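Local coordinates for septation protein imp2 (Schizosaccharomyces pombe, PDB 5C1F), which binds phospholipid membranes through its F-BAR domain, anchors cytoskeletal proteins there, is required for normal septation and takes part in disassembly of the medial ring, at the interface of chains A and B. Sequence-based numbering; all coordinates share one arbitrary frame. Chains: chain A/B, Septation protein imp2.

Contact 1: the interface of chains A and B. Residues chain A 63-64, 75; chain B 36-37, 40.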
loop_
_atom_site.group_PDB
_atom_site.type_symbol
_atom_site.label_atom_id
_atom_site.label_comp_id
_atom_site.label_asym_id
_atom_site.label_seq_id
_atom_site.Cartn_x
_atom_site.Cartn_y
_atom_site.Cartn_z
ATOM N N PHE A 63 -11.515 18.822 -5.833
ATOM C CA PHE A 63 -10.759 20.065 -5.860
ATOM C C PHE A 63 -11.660 21.213 -6.292
ATOM O O PHE A 63 -12.712 20.990 -6.891
ATOM C CB PHE A 63 -9.563 19.952 -6.803
ATOM C CG PHE A 63 -8.441 19.110 -6.270
ATOM C CD1 PHE A 63 -8.423 17.740 -6.472
ATOM C CD2 PHE A 63 -7.393 19.693 -5.578
ATOM C CE1 PHE A 63 -7.385 16.968 -5.986
ATOM C CE2 PHE A 63 -6.354 18.927 -5.091
ATOM C CZ PHE A 63 -6.349 17.561 -5.296
ATOM N N SER A 64 -11.249 22.440 -5.994
ATOM C CA SER A 64 -12.004 23.608 -6.430
ATOM C C SER A 64 -11.845 23.803 -7.936
ATOM O O SER A 64 -11.075 23.091 -8.586
ATOM C CB SER A 64 -11.552 24.862 -5.677
ATOM O OG SER A 64 -10.218 25.206 -6.008
ATOM N N VAL A 75 -3.916 17.607 -12.927
ATOM C CA VAL A 75 -4.362 17.250 -11.588
ATOM C C VAL A 75 -5.485 16.217 -11.680
ATOM O O VAL A 75 -5.561 15.283 -10.879
ATOM C CB VAL A 75 -4.840 18.486 -10.802
ATOM C CG1 VAL A 75 -5.335 18.086 -9.428
ATOM C CG2 VAL A 75 -3.712 19.506 -10.685
ATOM N N GLU B 36 -4.913 22.862 -1.273
ATOM C CA GLU B 36 -5.672 21.682 -1.680
ATOM C C GLU B 36 -4.734 20.554 -2.088
ATOM O O GLU B 36 -4.904 19.413 -1.662
ATOM C CB GLU B 36 -6.632 22.012 -2.831
ATOM C CG GLU B 36 -7.848 22.821 -2.399
ATOM C CD GLU B 36 -8.912 22.939 -3.481
ATOM O OE1 GLU B 36 -8.660 22.522 -4.629
ATOM O OE2 GLU B 36 -10.008 23.453 -3.172
ATOM N N LEU B 37 -3.742 20.880 -2.908
ATOM C CA LEU B 37 -2.750 19.900 -3.331
ATOM C C LEU B 37 -1.903 19.423 -2.154
ATOM O O LEU B 37 -1.632 18.228 -2.022
ATOM C CB LEU B 37 -1.860 20.484 -4.429
ATOM C CG LEU B 37 -2.579 20.718 -5.759
ATOM C CD1 LEU B 37 -1.706 21.500 -6.730
ATOM C CD2 LEU B 37 -3.008 19.387 -6.368
ATOM N N PHE B 40 -3.773 16.953 -0.303
ATOM C CA PHE B 40 -3.873 15.716 -1.069
ATOM C C PHE B 40 -2.640 14.837 -0.860
ATOM O O PHE B 40 -2.759 13.649 -0.557
ATOM C CB PHE B 40 -4.060 16.014 -2.560
ATOM C CG PHE B 40 -4.241 14.780 -3.409
ATOM C CD1 PHE B 40 -3.149 14.140 -3.976
ATOM C CD2 PHE B 40 -5.506 14.262 -3.641
ATOM C CE1 PHE B 40 -3.313 13.003 -4.752
ATOM C CE2 PHE B 40 -5.678 13.125 -4.420
ATOM C CZ PHE B 40 -4.581 12.496 -4.975
#

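Contact 2: the interface of chains A and B. Residues chain A 140, 143, 186, 190; chain B 278-280, 282.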
loop_
_atom_site.group_PDB
_atom_site.type_symbol
_atom_site.label_atom_id
_atom_site.label_comp_id
_atom_site.label_asym_id
_atom_site.label_seq_id
_atom_site.Cartn_x
_atom_site.Cartn_y
_atom_site.Cartn_z
ATOM N N GLN A 140 2.593 -68.004 24.775
ATOM C CA GLN A 140 3.958 -68.421 25.070
ATOM C C GLN A 140 4.166 -68.595 26.577
ATOM O O GLN A 140 4.836 -69.532 27.015
ATOM C CB GLN A 140 4.951 -67.404 24.505
ATOM C CG GLN A 140 6.411 -67.729 24.767
ATOM C CD GLN A 140 7.338 -66.601 24.343
ATOM O OE1 GLN A 140 6.885 -65.513 23.992
ATOM N NE2 GLN A 140 8.639 -66.857 24.375
ATOM N N TYR A 143 2.390 -71.830 27.992
ATOM C CA TYR A 143 3.186 -72.988 27.611
ATOM C C TYR A 143 4.511 -73.026 28.369
ATOM O O TYR A 143 5.007 -74.098 28.713
ATOM C CB TYR A 143 3.421 -72.973 26.100
ATOM C CG TYR A 143 4.362 -74.033 25.591
ATOM C CD1 TYR A 143 4.009 -75.374 25.616
ATOM C CD2 TYR A 143 5.598 -73.689 25.065
ATOM C CE1 TYR A 143 4.872 -76.346 25.140
ATOM C CE2 TYR A 143 6.464 -74.649 24.585
ATOM C CZ TYR A 143 6.097 -75.974 24.624
ATOM O OH TYR A 143 6.964 -76.927 24.146
ATOM N N TYR A 186 -0.009 -72.116 21.244
ATOM C CA TYR A 186 1.195 -71.298 21.127
ATOM C C TYR A 186 1.643 -71.228 19.665
ATOM O O TYR A 186 1.861 -70.141 19.130
ATOM C CB TYR A 186 2.300 -71.871 22.024
ATOM C CG TYR A 186 3.643 -71.160 21.997
ATOM C CD1 TYR A 186 3.780 -69.868 21.501
ATOM C CD2 TYR A 186 4.778 -71.795 22.474
ATOM C CE1 TYR A 186 5.015 -69.240 21.477
ATOM C CE2 TYR A 186 6.011 -71.177 22.456
ATOM C CZ TYR A 186 6.126 -69.902 21.958
ATOM O OH TYR A 186 7.359 -69.294 21.947
ATOM N N VAL A 190 2.036 -68.112 17.112
ATOM C CA VAL A 190 3.219 -67.818 16.311
ATOM C C VAL A 190 2.843 -67.619 14.840
ATOM O O VAL A 190 3.292 -66.669 14.198
ATOM C CB VAL A 190 4.274 -68.940 16.427
ATOM C CG1 VAL A 190 5.429 -68.697 15.467
ATOM C CG2 VAL A 190 4.776 -69.054 17.856
ATOM N N LYS B 278 9.569 -66.197 16.983
ATOM C CA LYS B 278 9.494 -67.599 16.588
ATOM C C LYS B 278 9.011 -68.501 17.721
ATOM O O LYS B 278 8.911 -68.079 18.872
ATOM C CB LYS B 278 10.857 -68.077 16.079
ATOM C CG LYS B 278 11.053 -67.919 14.573
ATOM C CD LYS B 278 12.522 -68.054 14.181
ATOM C CE LYS B 278 12.695 -68.221 12.675
ATOM N NZ LYS B 278 12.278 -69.579 12.216
ATOM N N PHE B 279 8.699 -69.744 17.372
ATOM C CA PHE B 279 8.263 -70.742 18.337
ATOM C C PHE B 279 9.460 -71.312 19.084
ATOM O O PHE B 279 10.347 -71.913 18.478
ATOM C CB PHE B 279 7.489 -71.859 17.628
ATOM C CG PHE B 279 7.046 -72.974 18.535
ATOM C CD1 PHE B 279 5.825 -72.910 19.188
ATOM C CD2 PHE B 279 7.835 -74.102 18.712
ATOM C CE1 PHE B 279 5.410 -73.938 20.011
ATOM C CE2 PHE B 279 7.423 -75.132 19.537
ATOM C CZ PHE B 279 6.210 -75.050 20.187
ATOM N N TYR B 280 9.486 -71.123 20.399
ATOM C CA TYR B 280 10.558 -71.674 21.216
ATOM C C TYR B 280 10.068 -72.894 21.980
ATOM O O TYR B 280 9.273 -72.777 22.911
ATOM C CB TYR B 280 11.103 -70.621 22.181
ATOM C CG TYR B 280 11.716 -69.426 21.486
ATOM C CD1 TYR B 280 13.018 -69.467 21.007
ATOM C CD2 TYR B 280 10.988 -68.258 21.301
ATOM C CE1 TYR B 280 13.581 -68.375 20.366
ATOM C CE2 TYR B 280 11.541 -67.162 20.660
ATOM C CZ TYR B 280 12.837 -67.225 20.195
ATOM O OH TYR B 280 13.389 -66.134 19.557
ATOM N N TYR B 282 10.035 -74.782 24.572
ATOM C CA TYR B 282 10.429 -74.798 25.985
ATOM C C TYR B 282 10.560 -76.214 26.520
ATOM O O TYR B 282 11.300 -76.473 27.469
ATOM C CB TYR B 282 9.409 -74.059 26.855
ATOM C CG TYR B 282 9.404 -72.553 26.747
ATOM C CD1 TYR B 282 10.501 -71.803 27.144
ATOM C CD2 TYR B 282 8.278 -71.877 26.295
ATOM C CE1 TYR B 282 10.490 -70.428 27.062
ATOM C CE2 TYR B 282 8.256 -70.502 26.210
ATOM C CZ TYR B 282 9.365 -69.781 26.597
ATOM O OH TYR B 282 9.353 -68.407 26.520
#

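Contact 1: the interface of chains A and B
A:Ser64 and B:Glu36 meet through a backbone-to-carboxylate hydrogen bond. The amide N of A:Ser64 donates to OE1 of B:Glu36 at 2.9 Å, nearly straight at 169°. OE1 receives it on its syn lone pair, the side that faces the other carboxylate oxygen. The hydroxyl OG of A:Ser64 adds a weak bond to the same OE1 at 3.4 Å. The glutamate chain runs extended beyond CG (chi2 -170°), which carries the carboxylate past the ring of A:Phe63 to the serine. Along the way its CB packs on CD2 of that ring at 3.7 Å. An alanine in place of B:Glu36 would keep the CB contact but would probably leave the amide and hydroxyl of A:Ser64 without their carboxylate partner.

The far edge of the A:Phe63 ring packs against side chains of helix 18-58 of chain B. CE2 touches CD2 of B:Leu37 at 3.6 Å, and CZ reaches CD2 of B:Phe40 at 3.8 Å. Both side chains cross the phenylalanine at about a right angle. Behind the ring, A:Val75 of the same chain sets CG1 over the centre of one face, 4.1 Å above the plane, and so backs it against chain B.

A:Phe63 and A:Ser64 lie in the loop between helices 18-59 and 69-155 of the F-BAR domain. The loop docks on the other subunit as part of the two-fold symmetric dimer interface.

Contact 2: the interface of chains A and B
B:Phe279 and B:Tyr280 lie in an extended loop that runs over A:Tyr186 and A:Val190 of helix 162-252, before a short 3-10 turn begins at B:Tyr282. This stretch of chain B lies across helices 69-155 and 162-252 of chain A in the F-BAR dimer and pins the segment to the partner arm. The backbone N of B:Tyr280 donates a hydrogen bond to the phenol OH of A:Tyr186, 3.2 Å away and nearly straight.

B:Phe279 lays its CD1–CE1 edge on one face of the A:Tyr186 ring. CD1 stands 3.6 Å above that plane, offset toward the rim. The opposite face of the tyrosine rests on CA of A:Gln140, 3.8 Å above the ring centre. The tyrosine is thus held between the partner loop and its own neighbouring helix. A:Val190 packs beside it, with CG2 at 3.9 Å from CA of B:Phe279, and supports the start of the aromatic side chain.

B:Tyr282 reaches the other helix, 69-155. Its CG lies opposite the carbonyl carbon (chi1 -73°), and the ring points in toward A:Gln140 and A:Tyr143. Both residues meet it at the edge, in its plane. CG of A:Gln140 comes to CE2 at 3.6 Å, and CD2 of A:Tyr143 comes to CD2 at 3.5 Å. The glutamine arm is extended, which carries the amide across to the hydroxyl end of the ring; the two planes are nearly parallel. NE2 of A:Gln140 donates to the phenol OH of B:Tyr282 at 2.7 Å, but the bond is bent, 129° at the hydrogen, and the oxygen lies 35° out of the amide plane.

Contacts 1 and 2 are about 95 Å apart, measured between the centres of their C-alpha atoms. They share helix 69-155 of chain A, which supplies A:Val75 near its start to contact 1 and A:Gln140 and A:Tyr143 near its end to contact 2. Chain B brings helix 18-58 to contact 1 and a loop late in its chain to contact 2. The dimer is therefore joined both in its helical body and far out along each arm. Two-fold symmetry gives each contact a twin, so the segment near the end of each F-BAR construct reaches onto the other's arm and may steady the elongated dimer.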